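Ras-related protein Rab-7L1 (Homo sapiens, PDB 6HH2) binds and hydrolyses GTP as a Rab-family switch in vesicle trafficking, maintaining the endosome-trans-Golgi network and recruiting LRRK2 to the Golgi and stimulating its kinase activity. Local coordinates at residues His9-Leu14 with Glu58-Gln63; Leu79-Ala84 with Asp110-Leu115. The protein carries 4 engineered substitutions. One frame throughout, in Å; residues are numbered along the deposited sequence.

Contact 1 (His9-Leu14 with Glu58-Gln63); sequences HLFKVL and EIVRLQ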
loop_
_atom_site.group_PDB
_atom_site.type_symbol
_atom_site.label_atom_id
_atom_site.label_comp_id
_atom_site.label_asym_id
_atom_site.label_seq_id
_atom_site.Cartn_x
_atom_site.Cartn_y
_atom_site.Cartn_z
ATOM N N HIS A 9 9.737 10.645 11.759
ATOM C CA HIS A 9 9.572 10.574 10.314
ATOM C C HIS A 9 8.159 10.093 10.073
ATOM O O HIS A 9 7.847 8.947 10.378
ATOM C CB HIS A 9 10.559 9.570 9.708
ATOM C CG HIS A 9 11.998 9.876 10.042
ATOM N ND1 HIS A 9 12.767 10.714 9.267
ATOM C CD2 HIS A 9 12.791 9.480 11.070
ATOM C CE1 HIS A 9 13.974 10.826 9.799
ATOM N NE2 HIS A 9 14.011 10.105 10.909
ATOM N N LEU A 10 7.317 10.944 9.493
ATOM C CA LEU A 10 5.914 10.628 9.285
ATOM C C LEU A 10 5.679 10.357 7.809
ATOM O O LEU A 10 6.042 11.189 6.956
ATOM C CB LEU A 10 5.062 11.819 9.730
ATOM C CG LEU A 10 3.572 11.662 9.451
ATOM C CD1 LEU A 10 2.900 10.538 10.265
ATOM C CD2 LEU A 10 2.904 13.006 9.748
ATOM N N PHE A 11 5.091 9.192 7.502
ATOM C CA PHE A 11 4.803 8.791 6.127
ATOM C C PHE A 11 3.333 8.419 5.979
ATOM O O PHE A 11 2.838 7.543 6.688
ATOM C CB PHE A 11 5.677 7.602 5.675
ATOM C CG PHE A 11 7.152 7.885 5.740
ATOM C CD1 PHE A 11 7.732 8.911 4.975
ATOM C CD2 PHE A 11 7.945 7.149 6.613
ATOM C CE1 PHE A 11 9.114 9.126 5.046
ATOM C CE2 PHE A 11 9.324 7.392 6.676
ATOM C CZ PHE A 11 9.873 8.401 5.917
ATOM N N LYS A 12 2.658 9.029 5.012
ATOM C CA LYS A 12 1.285 8.663 4.657
ATOM C C LYS A 12 1.351 7.676 3.506
ATOM O O LYS A 12 1.959 7.960 2.456
ATOM C CB LYS A 12 0.537 9.946 4.268
ATOM C CG LYS A 12 -0.820 9.707 3.557
ATOM C CD LYS A 12 -1.625 10.992 3.450
ATOM C CE LYS A 12 -2.927 10.631 2.681
ATOM N NZ LYS A 12 -3.799 11.859 2.564
ATOM N N VAL A 13 0.804 6.484 3.715
ATOM C CA VAL A 13 0.891 5.391 2.741
ATOM C C VAL A 13 -0.532 5.093 2.272
ATOM O O VAL A 13 -1.423 4.820 3.094
ATOM C CB VAL A 13 1.502 4.144 3.397
ATOM C CG1 VAL A 13 1.498 2.991 2.401
ATOM C CG2 VAL A 13 2.936 4.490 3.890
ATOM N N LEU A 14 -0.747 5.137 0.964
ATOM C CA LEU A 14 -2.071 4.819 0.390
ATOM C C LEU A 14 -2.161 3.334 0.115
ATOM O O LEU A 14 -1.257 2.767 -0.509
ATOM C CB LEU A 14 -2.240 5.576 -0.927
ATOM C CG LEU A 14 -1.936 7.053 -0.830
ATOM C CD1 LEU A 14 -2.160 7.723 -2.196
ATOM C CD2 LEU A 14 -2.842 7.703 0.255
ATOM N N GLU A 58 15.179 8.277 16.847
ATOM C CA GLU A 58 14.205 8.496 15.783
ATOM C C GLU A 58 13.108 7.448 15.817
ATOM O O GLU A 58 13.375 6.262 16.021
ATOM C CB GLU A 58 14.831 8.310 14.414
ATOM C CG GLU A 58 16.029 9.231 14.165
ATOM C CD GLU A 58 16.781 8.780 12.933
ATOM O OE1 GLU A 58 17.610 7.839 13.006
ATOM O OE2 GLU A 58 16.499 9.317 11.863
ATOM N N ILE A 59 11.886 7.876 15.523
ATOM C CA ILE A 59 10.826 6.925 15.255
ATOM C C ILE A 59 10.307 7.168 13.835
ATOM O O ILE A 59 10.498 8.244 13.245
ATOM C CB ILE A 59 9.687 7.017 16.284
ATOM C CG1 ILE A 59 9.065 8.403 16.253
ATOM C CG2 ILE A 59 10.155 6.621 17.704
ATOM C CD1 ILE A 59 7.675 8.427 16.881
ATOM N N VAL A 60 9.683 6.133 13.275
ATOM C CA VAL A 60 8.931 6.186 12.014
ATOM C C VAL A 60 7.465 5.981 12.349
ATOM O O VAL A 60 7.117 5.042 13.077
ATOM C CB VAL A 60 9.397 5.069 11.072
ATOM C CG1 VAL A 60 8.413 4.910 9.902
ATOM C CG2 VAL A 60 10.815 5.392 10.551
ATOM N N ARG A 61 6.615 6.869 11.850
ATOM C CA ARG A 61 5.175 6.793 12.083
ATOM C C ARG A 61 4.512 6.665 10.713
ATOM O O ARG A 61 4.765 7.488 9.817
ATOM C CB ARG A 61 4.703 8.047 12.820
ATOM C CG ARG A 61 3.192 8.134 13.013
ATOM C CD ARG A 61 2.773 9.343 13.882
ATOM N NE ARG A 61 3.154 9.141 15.275
ATOM C CZ ARG A 61 4.169 9.748 15.884
ATOM N NH1 ARG A 61 4.916 10.631 15.233
ATOM N NH2 ARG A 61 4.420 9.484 17.162
ATOM N N LEU A 62 3.726 5.608 10.517
ATOM C CA LEU A 62 3.028 5.410 9.249
ATOM C C LEU A 62 1.539 5.655 9.454
ATOM O O LEU A 62 0.944 5.115 10.387
ATOM C CB LEU A 62 3.149 3.982 8.759
ATOM C CG LEU A 62 4.531 3.414 8.624
ATOM C CD1 LEU A 62 4.365 2.002 8.026
ATOM C CD2 LEU A 62 5.355 4.328 7.732
ATOM N N GLN A 63 0.934 6.468 8.594
ATOM C CA GLN A 63 -0.521 6.551 8.440
ATOM C C GLN A 63 -0.909 5.648 7.287
ATOM O O GLN A 63 -0.464 5.848 6.143
ATOM C CB GLN A 63 -0.955 7.978 8.108
ATOM C CG GLN A 63 -0.618 8.998 9.170
ATOM C CD GLN A 63 -1.095 10.390 8.799
ATOM O OE1 GLN A 63 -1.564 10.594 7.662
ATOM N NE2 GLN A 63 -0.977 11.344 9.711
#
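Strands 9-14 and 58-63 run parallel, their axes 4.7 Å apart at closest approach and 26° from exact alignment, with five backbone hydrogen bonds joining them. The odd residues of the first strand do the bonding: His9 and Phe11 each use both N and O, so that Arg61 is gripped at N by His9 O and at O by Phe11 N, and Val13 N closes the series on Gln63 O (2.8 Å). Beyond these, the His9 ring reaches past the backbone to Glu58. With CG beside the backbone N and anti to the carbonyl carbon, its NE2 donates to Glu58 OE2 at 2.8 Å, in the ring plane but from above the carboxylate plane, the two planes standing 67° apart; the N-H...O angle of 148° marks a bent bond. Ser55 holds the other oxygen, OE1, so both carboxylate oxygens are engaged. On the face carrying Leu10 and Arg61, methyl CD1 of Leu10 lies against Arg61 CG (3.7 Å) and also meets Gln63 CG, while the arginine bends at chi3 and its NH1 forms a salt bridge with Asp8. On the other face Leu62 CD2 meets the Phe11 ring at its edge, in plane, and touches Phe11 CB at 3.9 Å; Val60 CG1 lies 4.0 Å from Phe11 CD2, near the ring plane at its edge. Helix 165-178 covers this face, Met176 and Met177 packing on Phe11, while strand 58-66 sits between strands 8-17 and 48-55 in the Ras-type sheet, joined to the latter in antiparallel fashion.

Contact 2 (Leu79-Ala84 with Asp110-Leu115); sequences LYYRDA and DSKLTL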
loop_
_atom_site.group_PDB
_atom_site.type_symbol
_atom_site.label_atom_id
_atom_site.label_comp_id
_atom_site.label_asym_id
_atom_site.label_seq_id
_atom_site.Cartn_x
_atom_site.Cartn_y
_atom_site.Cartn_z
ATOM N N LEU A 79 -8.645 14.609 -0.844
ATOM C CA LEU A 79 -8.378 14.437 0.594
ATOM C C LEU A 79 -7.690 13.097 0.870
ATOM O O LEU A 79 -6.816 12.991 1.747
ATOM C CB LEU A 79 -9.682 14.546 1.390
ATOM C CG LEU A 79 -10.272 15.935 1.437
ATOM C CD1 LEU A 79 -11.557 15.921 2.315
ATOM C CD2 LEU A 79 -9.240 16.924 2.003
ATOM N N TYR A 80 -8.051 12.052 0.117
ATOM C CA TYR A 80 -7.410 10.762 0.276
ATOM C C TYR A 80 -5.937 10.801 -0.146
ATOM O O TYR A 80 -5.059 10.347 0.611
ATOM C CB TYR A 80 -8.207 9.725 -0.540
ATOM C CG TYR A 80 -7.556 8.381 -0.442
ATOM C CD1 TYR A 80 -7.733 7.552 0.668
ATOM C CD2 TYR A 80 -6.712 7.928 -1.476
ATOM C CE1 TYR A 80 -7.111 6.322 0.758
ATOM C CE2 TYR A 80 -6.070 6.718 -1.401
ATOM C CZ TYR A 80 -6.287 5.903 -0.287
ATOM O OH TYR A 80 -5.635 4.708 -0.245
ATOM N N TYR A 81 -5.641 11.257 -1.385
ATOM C CA TYR A 81 -4.259 11.046 -1.866
ATOM C C TYR A 81 -3.281 12.126 -1.415
ATOM O O TYR A 81 -2.072 11.873 -1.440
ATOM C CB TYR A 81 -4.203 10.887 -3.419
ATOM C CG TYR A 81 -4.603 12.102 -4.247
ATOM C CD1 TYR A 81 -3.832 13.272 -4.277
ATOM C CD2 TYR A 81 -5.805 12.113 -4.983
ATOM C CE1 TYR A 81 -4.224 14.392 -5.009
ATOM C CE2 TYR A 81 -6.157 13.194 -5.743
ATOM C CZ TYR A 81 -5.414 14.374 -5.748
ATOM O OH TYR A 81 -5.780 15.479 -6.475
ATOM N N ARG A 82 -3.727 13.287 -0.958
ATOM C CA ARG A 82 -2.829 14.426 -0.807
ATOM C C ARG A 82 -1.724 14.107 0.192
ATOM O O ARG A 82 -1.938 13.441 1.207
ATOM C CB ARG A 82 -3.588 15.693 -0.396
ATOM C CG ARG A 82 -4.301 15.620 0.944
ATOM C CD ARG A 82 -5.024 16.974 1.213
ATOM N NE ARG A 82 -5.543 16.998 2.576
ATOM C CZ ARG A 82 -6.117 18.062 3.130
ATOM N NH1 ARG A 82 -6.220 19.189 2.446
ATOM N NH2 ARG A 82 -6.571 17.972 4.383
ATOM N N ASP A 83 -0.505 14.516 -0.175
ATOM C CA ASP A 83 0.674 14.458 0.706
ATOM C C ASP A 83 1.167 13.042 0.993
ATOM O O ASP A 83 1.928 12.828 1.939
ATOM C CB ASP A 83 0.434 15.225 2.011
ATOM C CG ASP A 83 0.031 16.661 1.770
ATOM O OD1 ASP A 83 0.759 17.354 1.029
ATOM O OD2 ASP A 83 -1.042 17.104 2.271
ATOM N N ALA A 84 0.750 12.055 0.221
ATOM C CA ALA A 84 1.208 10.685 0.450
ATOM C C ALA A 84 2.665 10.536 0.029
ATOM O O ALA A 84 3.152 11.217 -0.874
ATOM C CB ALA A 84 0.388 9.678 -0.349
ATOM N N ASP A 110 -0.056 8.494 -10.553
ATOM C CA ASP A 110 0.933 9.353 -11.180
ATOM C C ASP A 110 0.339 10.609 -11.790
ATOM O O ASP A 110 1.065 11.596 -11.953
ATOM C CB ASP A 110 1.721 8.569 -12.207
ATOM C CG ASP A 110 2.506 7.427 -11.556
ATOM O OD1 ASP A 110 2.845 7.513 -10.331
ATOM O OD2 ASP A 110 2.696 6.442 -12.279
ATOM N N SER A 111 -0.963 10.601 -12.106
ATOM C CA SER A 111 -1.618 11.813 -12.595
ATOM C C SER A 111 -1.901 12.815 -11.488
ATOM O O SER A 111 -2.081 14.006 -11.800
ATOM C CB SER A 111 -2.929 11.466 -13.304
ATOM O OG SER A 111 -3.998 11.149 -12.403
ATOM N N LYS A 112 -1.933 12.366 -10.221
ATOM C CA LYS A 112 -2.415 13.172 -9.104
ATOM C C LYS A 112 -1.333 13.636 -8.143
ATOM O O LYS A 112 -1.527 14.657 -7.471
ATOM C CB LYS A 112 -3.480 12.411 -8.286
ATOM C CG LYS A 112 -4.761 11.995 -9.094
ATOM C CD LYS A 112 -5.585 13.209 -9.502
ATOM C CE LYS A 112 -6.961 12.798 -10.054
ATOM N NZ LYS A 112 -6.931 12.042 -11.346
ATOM N N LEU A 113 -0.226 12.927 -8.053
ATOM C CA LEU A 113 0.664 13.098 -6.917
ATOM C C LEU A 113 2.108 12.847 -7.330
ATOM O O LEU A 113 2.405 11.889 -8.047
ATOM C CB LEU A 113 0.258 12.089 -5.833
ATOM C CG LEU A 113 0.958 12.027 -4.483
ATOM C CD1 LEU A 113 0.695 13.295 -3.691
ATOM C CD2 LEU A 113 0.559 10.747 -3.711
ATOM N N THR A 114 2.983 13.733 -6.872
ATOM C CA THR A 114 4.416 13.484 -6.870
ATOM C C THR A 114 4.963 13.700 -5.463
ATOM O O THR A 114 4.279 14.186 -4.566
ATOM C CB THR A 114 5.166 14.404 -7.856
ATOM O OG1 THR A 114 5.051 15.753 -7.414
ATOM C CG2 THR A 114 4.607 14.269 -9.273
ATOM N N LEU A 115 6.218 13.301 -5.258
ATOM C CA LEU A 115 6.936 13.736 -4.083
ATOM C C LEU A 115 7.203 15.242 -4.158
ATOM O O LEU A 115 7.087 15.850 -5.222
ATOM C CB LEU A 115 8.261 12.997 -4.019
ATOM C CG LEU A 115 8.041 11.476 -3.823
ATOM C CD1 LEU A 115 9.384 10.783 -3.919
ATOM C CD2 LEU A 115 7.297 11.133 -2.537
HETATM O O HOH W 1 -3.733 16.419 -8.132
HETATM O O HOH W 2 3.862 13.566 -1.827
#
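The flat ring of Tyr81 receives Lys112 over one face: CB of the lysine stands 3.7 Å from the ring centroid and only 10° off the normal, a CH-pi contact, and the two side chains cross at about a right angle. Tyr81 takes the crowded first torsion, CG between the backbone N and the carbonyl carbon (chi1 65°), the rotamer in which its ring presents a face to Lys112 CB. The lysine bends at chi2, laying CD against the phenol end, 3.8 Å from Tyr81 OH; its NZ is turned to Asp108 in a salt bridge and to Ser111 OG. A water joins Tyr81 OH to Lys112 O, donating to the latter, so the phenol is tied to the same residue that covers its ring. Leu113, with CG anti to the backbone N, inserts its methyls at the type II turn Tyr81-Ala84: CD2 meets Ala84 CB at 3.5 Å and Tyr81 O at 3.7 Å, while CD1 approaches Asp83 N. A second water donates to Ala84 O (2.6 Å) and to Thr114 O, bridging two backbones that share no direct hydrogen bond. The contact thus joins the C-terminal ends of helices 78-81 and 96-112, with Leu14 of strand 8-17 packing on Tyr81 and Ala84 and Val121 on Leu113.

Contact 1 closes before contact 2 opens along the chain, and their centres lie 15 Å apart within the one Ras-family domain. Strand 58-66 of contact 1 is followed by helix 78-81 of contact 2; the chain then enters strand 86-92, which lies beside strand 8-17 in the six-stranded sheet, on the opposite side from 58-66. Strand 8-17, part of contact 1, reaches contact 2 through two side chains. Its Lys12 runs out, extended, to place NZ 2.8 Å from Arg82 O, a probable hydrogen bond, while Leu14 CD2 packs on Tyr80 O at 3.5 Å. Contact 1 joins two neighbouring strands of the sheet, contact 2 joins the ends of helices 78-81 and 96-112, and Lys12 and Leu14 connect the two.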